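Local coordinates for protein hypothetical glycoside hydrolase (Parabacteroides distasonis, PDB 3TAW) that is of unknown function but is probably a glycoside-processing enzyme with the five-bladed beta-propeller fold of the beta-fructosidase clan, at residues S72-I76 and G77-S81; T98-A101 and F102-A105; I192-N196 and G197-M201; V328-N332 and K333-Y337. One frame throughout, in Å; residues are numbered along the deposited sequence.

Contact 1: S72-I76 and G77-S81; sequences SAQGI and GSRTS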
loop_
_atom_site.group_PDB
_atom_site.type_symbol
_atom_site.label_atom_id
_atom_site.label_comp_id
_atom_site.label_asym_id
_atom_site.label_seq_id
_atom_site.Cartn_x
_atom_site.Cartn_y
_atom_site.Cartn_z
ATOM N N SER A 72 -16.038 -16.012 2.723
ATOM C CA SER A 72 -16.418 -17.036 1.740
ATOM C C SER A 72 -15.484 -18.268 1.807
ATOM O O SER A 72 -15.844 -19.355 1.350
ATOM C CB SER A 72 -16.498 -16.459 0.315
ATOM O OG SER A 72 -15.319 -15.775 -0.061
ATOM N N ALA A 73 -14.304 -18.086 2.405
ATOM C CA ALA A 73 -13.398 -19.179 2.744
ATOM C C ALA A 73 -12.462 -18.757 3.884
ATOM O O ALA A 73 -12.409 -17.573 4.252
ATOM C CB ALA A 73 -12.589 -19.621 1.510
ATOM N N GLN A 74 -11.735 -19.725 4.435
ATOM C CA GLN A 74 -10.717 -19.477 5.468
ATOM C C GLN A 74 -9.306 -19.681 4.908
ATOM O O GLN A 74 -9.059 -20.648 4.191
ATOM C CB GLN A 74 -10.933 -20.437 6.651
ATOM C CG GLN A 74 -12.281 -20.271 7.344
ATOM C CD GLN A 74 -12.484 -18.870 7.893
ATOM O OE1 GLN A 74 -11.674 -18.379 8.686
ATOM N NE2 GLN A 74 -13.567 -18.216 7.477
ATOM N N GLY A 75 -8.383 -18.784 5.253
ATOM C CA GLY A 75 -6.986 -18.882 4.815
ATOM C C GLY A 75 -6.585 -17.612 4.094
ATOM O O GLY A 75 -7.402 -17.007 3.403
ATOM N N ILE A 76 -5.333 -17.201 4.263
ATOM C CA ILE A 76 -4.837 -16.016 3.595
ATOM C C ILE A 76 -4.999 -16.227 2.095
ATOM O O ILE A 76 -4.573 -17.248 1.561
ATOM C CB ILE A 76 -3.349 -15.740 3.949
ATOM C CG1 ILE A 76 -3.246 -15.185 5.377
ATOM C CG2 ILE A 76 -2.717 -14.780 2.923
ATOM C CD1 ILE A 76 -1.982 -15.582 6.091
ATOM N N GLY A 77 -5.646 -15.274 1.433
ATOM C CA GLY A 77 -5.809 -15.295 -0.007
ATOM C C GLY A 77 -6.914 -16.197 -0.530
ATOM O O GLY A 77 -7.044 -16.348 -1.744
ATOM N N SER A 78 -7.740 -16.733 0.370
ATOM C CA SER A 78 -8.775 -17.715 0.016
ATOM C C SER A 78 -10.164 -17.120 -0.271
ATOM O O SER A 78 -11.065 -17.848 -0.699
ATOM C CB SER A 78 -8.928 -18.731 1.160
ATOM O OG SER A 78 -9.412 -18.066 2.334
ATOM N N ARG A 79 -10.349 -15.822 -0.011
ATOM C CA ARG A 79 -11.698 -15.217 -0.015
ATOM C C ARG A 79 -11.766 -14.092 -1.061
ATOM O O ARG A 79 -11.027 -14.144 -2.037
ATOM C CB ARG A 79 -12.084 -14.767 1.400
ATOM C CG ARG A 79 -11.118 -13.851 2.119
ATOM C CD ARG A 79 -10.092 -14.615 3.016
ATOM N NE ARG A 79 -10.802 -15.239 4.125
ATOM C CZ ARG A 79 -11.045 -14.680 5.311
ATOM N NH1 ARG A 79 -10.580 -13.462 5.652
ATOM N NH2 ARG A 79 -11.764 -15.358 6.183
ATOM N N THR A 80 -12.683 -13.136 -0.918
ATOM C CA THR A 80 -12.791 -12.048 -1.883
ATOM C C THR A 80 -12.514 -10.736 -1.178
ATOM O O THR A 80 -13.132 -10.436 -0.147
ATOM C CB THR A 80 -14.174 -11.989 -2.570
ATOM O OG1 THR A 80 -14.450 -13.248 -3.197
ATOM C CG2 THR A 80 -14.223 -10.866 -3.634
ATOM N N SER A 81 -11.601 -9.949 -1.755
ATOM C CA SER A 81 -11.264 -8.619 -1.249
ATOM C C SER A 81 -11.990 -7.555 -2.060
ATOM O O SER A 81 -12.125 -7.676 -3.276
ATOM C CB SER A 81 -9.751 -8.372 -1.334
ATOM O OG SER A 81 -9.027 -9.204 -0.428
#

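Contact 2: T98-A101 and F102-A105; sequences TKPA and FYPA. With EDO (1,2-ethanediol), chain N; ACT (acetate ion), chain E.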
loop_
_atom_site.group_PDB
_atom_site.type_symbol
_atom_site.label_atom_id
_atom_site.label_comp_id
_atom_site.label_asym_id
_atom_site.label_seq_id
_atom_site.Cartn_x
_atom_site.Cartn_y
_atom_site.Cartn_z
ATOM N N THR A 98 -21.750 1.816 3.484
ATOM C CA THR A 98 -22.262 0.461 3.563
ATOM C C THR A 98 -21.988 -0.330 2.300
ATOM O O THR A 98 -22.055 -1.540 2.333
ATOM C CB THR A 98 -23.783 0.449 3.855
ATOM O OG1 THR A 98 -24.485 1.209 2.857
ATOM C CG2 THR A 98 -24.044 1.022 5.211
ATOM N N LYS A 99 -21.770 0.357 1.181
ATOM C CA LYS A 99 -21.407 -0.280 -0.078
ATOM C C LYS A 99 -19.909 -0.089 -0.330
ATOM O O LYS A 99 -19.421 1.016 -0.213
ATOM C CB LYS A 99 -22.184 0.365 -1.230
ATOM C CG LYS A 99 -22.226 -0.441 -2.480
ATOM C CD LYS A 99 -22.931 0.307 -3.611
ATOM C CE LYS A 99 -22.011 1.308 -4.269
ATOM N NZ LYS A 99 -20.888 0.565 -4.907
ATOM N N PRO A 100 -19.192 -1.161 -0.707
ATOM C CA PRO A 100 -17.801 -0.956 -1.111
ATOM C C PRO A 100 -17.697 -0.024 -2.334
ATOM O O PRO A 100 -18.594 0.004 -3.198
ATOM C CB PRO A 100 -17.296 -2.367 -1.420
ATOM C CG PRO A 100 -18.565 -3.125 -1.825
ATOM C CD PRO A 100 -19.671 -2.536 -0.983
ATOM N N ALA A 101 -16.612 0.744 -2.391
ATOM C CA ALA A 101 -16.400 1.694 -3.493
ATOM C C ALA A 101 -15.611 1.097 -4.667
ATOM O O ALA A 101 -15.603 1.678 -5.762
ATOM C CB ALA A 101 -15.698 2.943 -2.976
ATOM N N PHE A 102 -14.975 -0.046 -4.437
ATOM C CA PHE A 102 -14.179 -0.738 -5.465
ATOM C C PHE A 102 -14.246 -2.232 -5.223
ATOM O O PHE A 102 -14.184 -2.687 -4.075
ATOM C CB PHE A 102 -12.740 -0.231 -5.410
ATOM C CG PHE A 102 -11.971 -0.441 -6.672
ATOM C CD1 PHE A 102 -12.100 0.438 -7.729
ATOM C CD2 PHE A 102 -11.090 -1.503 -6.802
ATOM C CE1 PHE A 102 -11.390 0.259 -8.910
ATOM C CE2 PHE A 102 -10.376 -1.692 -7.986
ATOM C CZ PHE A 102 -10.504 -0.796 -9.031
ATOM N N TYR A 103 -14.459 -2.991 -6.293
ATOM C CA TYR A 103 -14.768 -4.419 -6.164
ATOM C C TYR A 103 -14.714 -5.104 -7.522
ATOM O O TYR A 103 -14.798 -4.444 -8.565
ATOM C CB TYR A 103 -16.183 -4.593 -5.553
ATOM C CG TYR A 103 -17.190 -3.681 -6.175
ATOM C CD1 TYR A 103 -17.849 -4.037 -7.334
ATOM C CD2 TYR A 103 -17.448 -2.417 -5.620
ATOM C CE1 TYR A 103 -18.771 -3.180 -7.931
ATOM C CE2 TYR A 103 -18.338 -1.562 -6.199
ATOM C CZ TYR A 103 -19.004 -1.948 -7.368
ATOM O OH TYR A 103 -19.897 -1.093 -7.975
ATOM N N PRO A 104 -14.558 -6.438 -7.516
ATOM C CA PRO A 104 -14.594 -7.170 -8.769
ATOM C C PRO A 104 -16.032 -7.189 -9.316
ATOM O O PRO A 104 -16.998 -7.120 -8.539
ATOM C CB PRO A 104 -14.144 -8.575 -8.362
ATOM C CG PRO A 104 -14.602 -8.716 -6.946
ATOM C CD PRO A 104 -14.390 -7.336 -6.355
ATOM N N ALA A 105 -16.176 -7.269 -10.636
ATOM C CA ALA A 105 -17.480 -7.161 -11.251
ATOM C C ALA A 105 -17.442 -7.841 -12.607
ATOM O O ALA A 105 -16.397 -8.363 -13.001
ATOM C CB ALA A 105 -17.871 -5.683 -11.391
HETATM C C1 EDO N . -16.565 -0.124 -9.047
HETATM O O1 EDO N . -15.772 0.922 -9.605
HETATM C C2 EDO N . -15.915 -1.437 -9.425
HETATM O O2 EDO N . -14.643 -1.561 -8.772
HETATM C C ACT E . -22.260 -2.742 -9.756
HETATM O O ACT E . -22.628 -2.861 -8.550
HETATM O OXT ACT E . -21.321 -1.930 -10.010
HETATM C CH3 ACT E . -22.899 -3.530 -10.865
HETATM O O HOH W 1 -19.916 1.784 -7.200
HETATM O O HOH W 2 -22.375 -1.946 -5.930
#

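Contact 3: I192-N196 and G197-M201; sequences IAKVN and GKYFM. With EDO (1,2-ethanediol), chain Q; EDO (1,2-ethanediol), chain S.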
loop_
_atom_site.group_PDB
_atom_site.type_symbol
_atom_site.label_atom_id
_atom_site.label_comp_id
_atom_site.label_asym_id
_atom_site.label_seq_id
_atom_site.Cartn_x
_atom_site.Cartn_y
_atom_site.Cartn_z
ATOM N N ILE A 192 1.232 13.611 -7.046
ATOM C CA ILE A 192 2.136 12.790 -7.861
ATOM C C ILE A 192 3.173 13.726 -8.528
ATOM O O ILE A 192 2.843 14.822 -8.998
ATOM C CB ILE A 192 1.338 11.932 -8.862
ATOM C CG1 ILE A 192 0.505 10.897 -8.115
ATOM C CG2 ILE A 192 2.269 11.275 -9.895
ATOM C CD1 ILE A 192 -0.644 10.252 -8.980
ATOM N N ALA A 193 4.440 13.302 -8.487
ATOM C CA ALA A 193 5.570 14.100 -8.941
ATOM C C ALA A 193 6.383 13.319 -9.936
ATOM O O ALA A 193 6.802 12.184 -9.637
ATOM C CB ALA A 193 6.450 14.452 -7.751
ATOM N N LYS A 194 6.661 13.929 -11.080
ATOM C CA LYS A 194 7.588 13.328 -12.050
ATOM C C LYS A 194 9.013 13.398 -11.540
ATOM O O LYS A 194 9.378 14.320 -10.806
ATOM C CB LYS A 194 7.509 14.054 -13.402
ATOM C CG LYS A 194 6.198 13.826 -14.117
ATOM C CD LYS A 194 6.113 14.649 -15.399
ATOM C CE LYS A 194 4.896 14.274 -16.235
ATOM N NZ LYS A 194 4.913 15.072 -17.502
ATOM N N VAL A 195 9.811 12.410 -11.949
ATOM C CA VAL A 195 11.231 12.373 -11.687
ATOM C C VAL A 195 11.903 12.262 -13.045
ATOM O O VAL A 195 11.615 11.329 -13.822
ATOM C CB VAL A 195 11.621 11.184 -10.777
ATOM C CG1 VAL A 195 13.152 11.211 -10.505
ATOM C CG2 VAL A 195 10.793 11.209 -9.467
ATOM N N ASN A 196 12.753 13.242 -13.355
ATOM C CA ASN A 196 13.384 13.309 -14.672
ATOM C C ASN A 196 12.382 13.198 -15.827
ATOM O O ASN A 196 12.617 12.508 -16.807
ATOM C CB ASN A 196 14.480 12.243 -14.769
ATOM C CG ASN A 196 15.603 12.493 -13.783
ATOM O OD1 ASN A 196 16.024 13.655 -13.574
ATOM N ND2 ASN A 196 16.102 11.424 -13.172
ATOM N N GLY A 197 11.245 13.871 -15.673
ATOM C CA GLY A 197 10.230 13.960 -16.719
ATOM C C GLY A 197 9.274 12.781 -16.860
ATOM O O GLY A 197 8.460 12.775 -17.772
ATOM N N LYS A 198 9.407 11.763 -16.015
ATOM C CA LYS A 198 8.561 10.575 -16.061
ATOM C C LYS A 198 7.896 10.349 -14.715
ATOM O O LYS A 198 8.459 10.675 -13.684
ATOM C CB LYS A 198 9.372 9.316 -16.402
ATOM C CG LYS A 198 9.967 9.344 -17.826
ATOM C CD LYS A 198 9.915 7.966 -18.479
ATOM C CE LYS A 198 10.211 8.025 -19.988
ATOM N NZ LYS A 198 9.274 7.130 -20.778
ATOM N N TYR A 199 6.714 9.758 -14.745
ATOM C CA TYR A 199 6.112 9.277 -13.505
ATOM C C TYR A 199 6.945 8.095 -13.049
ATOM O O TYR A 199 7.513 7.372 -13.871
ATOM C CB TYR A 199 4.668 8.884 -13.724
ATOM C CG TYR A 199 3.832 10.065 -14.135
ATOM C CD1 TYR A 199 3.544 11.071 -13.232
ATOM C CD2 TYR A 199 3.356 10.192 -15.431
ATOM C CE1 TYR A 199 2.787 12.161 -13.588
ATOM C CE2 TYR A 199 2.595 11.307 -15.801
ATOM C CZ TYR A 199 2.317 12.279 -14.865
ATOM O OH TYR A 199 1.550 13.394 -15.193
ATOM N N PHE A 200 7.024 7.895 -11.742
ATOM C CA PHE A 200 7.922 6.885 -11.193
ATOM C C PHE A 200 7.257 6.165 -10.038
ATOM O O PHE A 200 6.569 6.778 -9.244
ATOM C CB PHE A 200 9.224 7.546 -10.693
ATOM C CG PHE A 200 10.370 6.582 -10.483
ATOM C CD1 PHE A 200 10.517 5.917 -9.288
ATOM C CD2 PHE A 200 11.314 6.365 -11.478
ATOM C CE1 PHE A 200 11.570 5.026 -9.084
ATOM C CE2 PHE A 200 12.360 5.468 -11.279
ATOM C CZ PHE A 200 12.491 4.809 -10.089
HETATM N N MSE A 201 7.467 4.855 -9.945
HETATM C CA MSE A 201 7.062 4.148 -8.745
HETATM C C MSE A 201 8.081 3.100 -8.345
HETATM O O MSE A 201 8.850 2.594 -9.175
HETATM C CB MSE A 201 5.666 3.526 -8.903
HETATM C CG MSE A 201 5.576 2.478 -9.965
HETATM SE SE MSE A 201 3.764 1.813 -10.185
HETATM C CE MSE A 201 4.257 0.261 -11.223
HETATM C C1 EDO Q . 12.898 8.412 -14.905
HETATM O O1 EDO Q . 13.691 7.596 -15.784
HETATM C C2 EDO Q . 13.617 8.598 -13.571
HETATM O O2 EDO Q . 15.020 8.887 -13.724
HETATM C C1 EDO S . 14.613 15.122 -10.928
HETATM O O1 EDO S . 13.343 15.327 -11.571
HETATM C C2 EDO S . 14.585 15.698 -9.520
HETATM O O2 EDO S . 13.601 15.000 -8.742
HETATM O O HOH W 3 5.597 9.769 -10.086
HETATM O O HOH W 4 7.308 15.021 -18.830
#

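Contact 4: V328-N332 and K333-Y337; sequences VYYRN and KWYLY. With EDO (1,2-ethanediol), chain J.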
loop_
_atom_site.group_PDB
_atom_site.type_symbol
_atom_site.label_atom_id
_atom_site.label_comp_id
_atom_site.label_asym_id
_atom_site.label_seq_id
_atom_site.Cartn_x
_atom_site.Cartn_y
_atom_site.Cartn_z
ATOM N N VAL A 328 -1.179 10.351 4.805
ATOM C CA VAL A 328 -1.659 11.674 4.426
ATOM C C VAL A 328 -1.118 12.748 5.368
ATOM O O VAL A 328 -0.843 12.485 6.542
ATOM C CB VAL A 328 -3.212 11.769 4.395
ATOM C CG1 VAL A 328 -3.798 10.849 3.310
ATOM C CG2 VAL A 328 -3.827 11.450 5.786
ATOM N N TYR A 329 -0.996 13.966 4.842
ATOM C CA TYR A 329 -0.655 15.144 5.612
ATOM C C TYR A 329 -1.932 15.973 5.737
ATOM O O TYR A 329 -2.446 16.493 4.733
ATOM C CB TYR A 329 0.425 15.939 4.880
ATOM C CG TYR A 329 0.923 17.094 5.681
ATOM C CD1 TYR A 329 1.688 16.882 6.812
ATOM C CD2 TYR A 329 0.594 18.403 5.338
ATOM C CE1 TYR A 329 2.149 17.938 7.578
ATOM C CE2 TYR A 329 1.054 19.466 6.095
ATOM C CZ TYR A 329 1.814 19.220 7.216
ATOM O OH TYR A 329 2.282 20.257 7.983
ATOM N N TYR A 330 -2.457 16.069 6.954
ATOM C CA TYR A 330 -3.807 16.625 7.192
ATOM C C TYR A 330 -3.770 17.398 8.496
ATOM O O TYR A 330 -3.218 16.912 9.477
ATOM C CB TYR A 330 -4.809 15.487 7.306
ATOM C CG TYR A 330 -6.257 15.898 7.347
ATOM C CD1 TYR A 330 -6.906 16.304 6.202
ATOM C CD2 TYR A 330 -6.988 15.821 8.525
ATOM C CE1 TYR A 330 -8.259 16.669 6.220
ATOM C CE2 TYR A 330 -8.335 16.156 8.566
ATOM C CZ TYR A 330 -8.972 16.591 7.413
ATOM O OH TYR A 330 -10.320 16.956 7.431
ATOM N N ARG A 331 -4.325 18.599 8.498
ATOM C CA ARG A 331 -4.335 19.435 9.708
ATOM C C ARG A 331 -2.944 19.473 10.360
ATOM O O ARG A 331 -2.788 19.278 11.555
ATOM C CB ARG A 331 -5.387 18.925 10.701
ATOM C CG ARG A 331 -6.782 18.967 10.165
ATOM C CD ARG A 331 -7.807 18.352 11.168
ATOM N NE ARG A 331 -7.834 19.072 12.446
ATOM C CZ ARG A 331 -8.655 18.779 13.455
ATOM N NH1 ARG A 331 -9.542 17.785 13.346
ATOM N NH2 ARG A 331 -8.589 19.476 14.583
ATOM N N ASN A 332 -1.938 19.697 9.530
ATOM C CA ASN A 332 -0.563 19.914 9.963
ATOM C C ASN A 332 0.133 18.729 10.635
ATOM O O ASN A 332 1.175 18.895 11.301
ATOM C CB ASN A 332 -0.468 21.198 10.798
ATOM C CG ASN A 332 -0.664 22.434 9.937
ATOM O OD1 ASN A 332 0.181 22.747 9.100
ATOM N ND2 ASN A 332 -1.763 23.106 10.109
ATOM N N LYS A 333 -0.405 17.537 10.413
ATOM C CA LYS A 333 0.210 16.305 10.927
ATOM C C LYS A 333 0.183 15.192 9.870
ATOM O O LYS A 333 -0.622 15.211 8.930
ATOM C CB LYS A 333 -0.551 15.807 12.164
ATOM C CG LYS A 333 -0.590 16.765 13.364
ATOM C CD LYS A 333 -1.444 16.153 14.494
ATOM C CE LYS A 333 -1.476 17.004 15.764
ATOM N NZ LYS A 333 -0.403 16.617 16.736
ATOM N N TRP A 334 1.023 14.182 10.075
ATOM C CA TRP A 334 1.001 12.998 9.231
ATOM C C TRP A 334 0.186 11.905 9.895
ATOM O O TRP A 334 0.413 11.596 11.061
ATOM C CB TRP A 334 2.403 12.481 9.016
ATOM C CG TRP A 334 3.247 13.387 8.228
ATOM C CD1 TRP A 334 4.115 14.307 8.711
ATOM C CD2 TRP A 334 3.325 13.464 6.802
ATOM N NE1 TRP A 334 4.724 14.975 7.681
ATOM C CE2 TRP A 334 4.279 14.469 6.496
ATOM C CE3 TRP A 334 2.681 12.804 5.761
ATOM C CZ2 TRP A 334 4.596 14.821 5.195
ATOM C CZ3 TRP A 334 3.012 13.156 4.447
ATOM C CH2 TRP A 334 3.962 14.166 4.195
ATOM N N TYR A 335 -0.757 11.346 9.140
ATOM C CA TYR A 335 -1.567 10.226 9.565
ATOM C C TYR A 335 -1.205 9.018 8.707
ATOM O O TYR A 335 -1.349 9.049 7.481
ATOM C CB TYR A 335 -3.055 10.553 9.411
ATOM C CG TYR A 335 -3.524 11.639 10.346
ATOM C CD1 TYR A 335 -3.315 12.981 10.046
ATOM C CD2 TYR A 335 -4.146 11.329 11.551
ATOM C CE1 TYR A 335 -3.729 13.980 10.916
ATOM C CE2 TYR A 335 -4.565 12.323 12.428
ATOM C CZ TYR A 335 -4.354 13.660 12.098
ATOM O OH TYR A 335 -4.755 14.679 12.981
ATOM N N LEU A 336 -0.706 7.986 9.371
ATOM C CA LEU A 336 -0.219 6.743 8.766
ATOM C C LEU A 336 -1.195 5.612 9.080
ATOM O O LEU A 336 -1.461 5.353 10.240
ATOM C CB LEU A 336 1.158 6.398 9.353
ATOM C CG LEU A 336 1.791 5.090 8.902
ATOM C CD1 LEU A 336 2.157 5.157 7.400
ATOM C CD2 LEU A 336 2.994 4.728 9.770
ATOM N N TYR A 337 -1.761 4.995 8.031
ATOM C CA TYR A 337 -2.755 3.929 8.155
ATOM C C TYR A 337 -2.106 2.607 7.776
ATOM O O TYR A 337 -1.427 2.518 6.749
ATOM C CB TYR A 337 -3.994 4.220 7.298
ATOM C CG TYR A 337 -4.685 5.452 7.837
ATOM C CD1 TYR A 337 -5.517 5.377 8.956
ATOM C CD2 TYR A 337 -4.411 6.709 7.315
ATOM C CE1 TYR A 337 -6.093 6.520 9.495
ATOM C CE2 TYR A 337 -4.978 7.869 7.862
ATOM C CZ TYR A 337 -5.826 7.768 8.946
ATOM O OH TYR A 337 -6.352 8.930 9.486
HETATM C C1 EDO J . -3.882 19.890 4.992
HETATM O O1 EDO J . -5.067 19.613 5.776
HETATM C C2 EDO J . -2.624 19.855 5.865
HETATM O O2 EDO J . -2.655 20.802 6.954
HETATM O O HOH W 5 -4.061 17.304 13.135
#

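Contact 1: S72-I76 and G77-S81
Arg-79 reaches back over the loop and holds the carbonyl oxygen of Ala-73 side-on with two nitrogens. The bond from Arg-79 NE to Ala-73 O is 2.8 Å long, and that from Arg-79 NH2 to Ala-73 O is 3.0 Å. The oxygen lies almost in the guanidinium plane. NH2 comes in the carbonyl plane, while NE sits above it. The side chain folds back because CG lies between the backbone N and the carbonyl carbon (chi1 54°) and the chain bends again at chi2 and chi3. The amide of Gln-74 stands at the guanidinium edge with its plane perpendicular to it, and its NE2 is bonded to Asn-71.

Gly-75 O is also gripped twice. It takes a very short bond of 2.5 Å from Ser-78 OG and a 3.1 Å bond from Ser-78 N. The second closes a type II beta turn from Gly-75 to Ser-78, with Gly-77 at positive phi as its third residue. Ala-73 CB rests 3.2 Å from Ser-78 O.

Further out, Arg-79 NH1 forms salt bridges with Glu-69 and Asp-49, and NH2 also bonds Ser-48 OG. Ser-72 OG and Thr-80 N both bond Asp-70. The loop lies between strands 61-69 and 81-88. Glu-69 and Asp-49 probably offset the cost of burying the positive charge, and they hold the guanidinium in place to grip Ala-73 O.

Contact 2: T98-A101 and F102-A105
The backbone makes a classic beta bulge, in which Ala-101 and Phe-102 both face Leu-83 of strand 81-88 and Tyr-103 follows with its CB directed back toward Lys-99 and Pro-100. The edge of the Tyr-103 ring meets Pro-100 O, with CE2 3.4 Å from that oxygen. Tyr-103 CD2 also packs on Pro-100 CG at 4.0 Å, the two side chains crossing at about a right angle.

Lys-99 curls round the same carbonyl. Its chain runs straight to CD, then bends at chi3 (80°) and chi4. This brings NZ within 2.9 Å of Pro-100 O, nearly along the C=O axis. NZ stands oblique to the phenol ring, 3.6 Å from Tyr-103 CE2. One water bridges the ammonium and the hydroxyl, lying 2.8 Å from Lys-99 NZ and 3.0 Å from Tyr-103 OH. A second water links Lys-99 NZ to an acetate ion and bonds Tyr-103 OH only weakly. The hydroxyl gives a 2.6 Å bond to acetate OXT, at the ring edge.

A 1,2-ethanediol lies over one face of Tyr-103. Its O2 accepts from Tyr-103 N at 2.9 Å and donates to Tyr-103 O, and it also rests on a face of Phe-102. Phe-102 itself packs edge-to-face with Tyr-135 and Trp-156. Both small molecules probably come from the crystallisation liquor. The lysine charge probably favours the acetate beside the phenol, through water rather than by direct contact.

Contact 3: I192-N196 and G197-M201
A type I' turn closed by a single antiparallel bridge brings Val-195 and Lys-198 together in the connection between strands 189-192 and 199-203. Asn-196 and Gly-197 are at its corners, both with positive phi. Val-195 N bonds Lys-198 O at 2.8 Å, and Lys-198 N bonds Val-195 O at 3.1 Å.

Lys-194 lies across the ring of Tyr-199. Its CE sits over one face, 4.0 Å from the ring centroid, in a CH-pi contact. The chain is extended beyond CG, which carries NZ past the ring to a water. That water also donates to Gly-197 O. Ile-192 CG2 meets the same ring obliquely, 3.6 Å from Tyr-199 CD1. Val-195 CG2 packs on Phe-200 CB at 4.2 Å.

At the corner, Asn-196 N and Asn-196 ND2 each bond a different 1,2-ethanediol, both nearly straight. ND2 also bonds Asn-291 O. A further water bridges Phe-200 N and Ala-193 O where the chains part. Phe-200 packs on strand 209-213, and Val-195 on strand 179-186. Asn-Gly is a classic pair for the two central positions of a type I' turn.

Contact 4: V328-N332 and K333-Y337
One face of the Trp-334 indole carries Tyr-329, whose ring turns an edge toward it in a tilted edge-to-face pair. The planes stand 55° apart, and the centroid of the Tyr-329 ring is 4.9 Å from that of the five-membered ring. Tyr-329 CD1 sits over the middle of the indole, 3.6 Å from Trp-334 CE2. Tyr-329 CB lies above the six-membered ring, 3.9 Å from its centroid, as a CH-pi contact. Tyr-329 has CG trans to its own N (chi1 -174°), which sends its ring out across the indole face toward the turn.

Tyr-335 points to the other side of the sheet. At its edge, CE1 lies 3.3 Å from Tyr-330 O. CB of Tyr-335 packs on Val-328 CG2 at 3.8 Å, and the same methyl faces the edge of Tyr-337.

These pairs belong to the antiparallel hairpin of strands 322-330 and 333-340. Val-328 with Tyr-335 and Tyr-330 with Lys-333 are hydrogen-bonded pairs, while Tyr-329 with Trp-334 is a non-hydrogen-bonded one. Arg-331 and Asn-332 form the corners of a type I' turn, closed by Lys-333 N to Tyr-330 O at 3.0 Å.

A water donates to Arg-331 O and bonds Tyr-335 OH at 2.7 Å. A 1,2-ethanediol accepts from the backbone N of Arg-331 and of Asn-332. Val-328, Tyr-330 and Tyr-337 face strands 49-58 and 61-69, and Tyr-330 OH bonds Gly-60 O. Lys-333 NZ pairs with Asp-351.

Contacts 1 and 2 come from neighbouring parts of the fold, joined by strand 81-88. They touch where Thr-80 and Ser-81 pack on Pro-104. Contacts 3 and 4 both contain a type I' turn, but only in contact 4 does it join two paired strands of one hairpin. Their nearest atoms are about 12 Å apart. Contact 4 also packs on strands 49-58 and 61-69, the latter leading into the loop of contact 1. Every site is only partly buried. Contact 1 relies on a buried charge and doubly bonded carbonyls. Contact 2 rests on a lysine, a proline and a tyrosine, with water and solvent molecules around them. Aromatic packing is richest in contact 4, whereas contact 3 lays a lysine chain over a single ring.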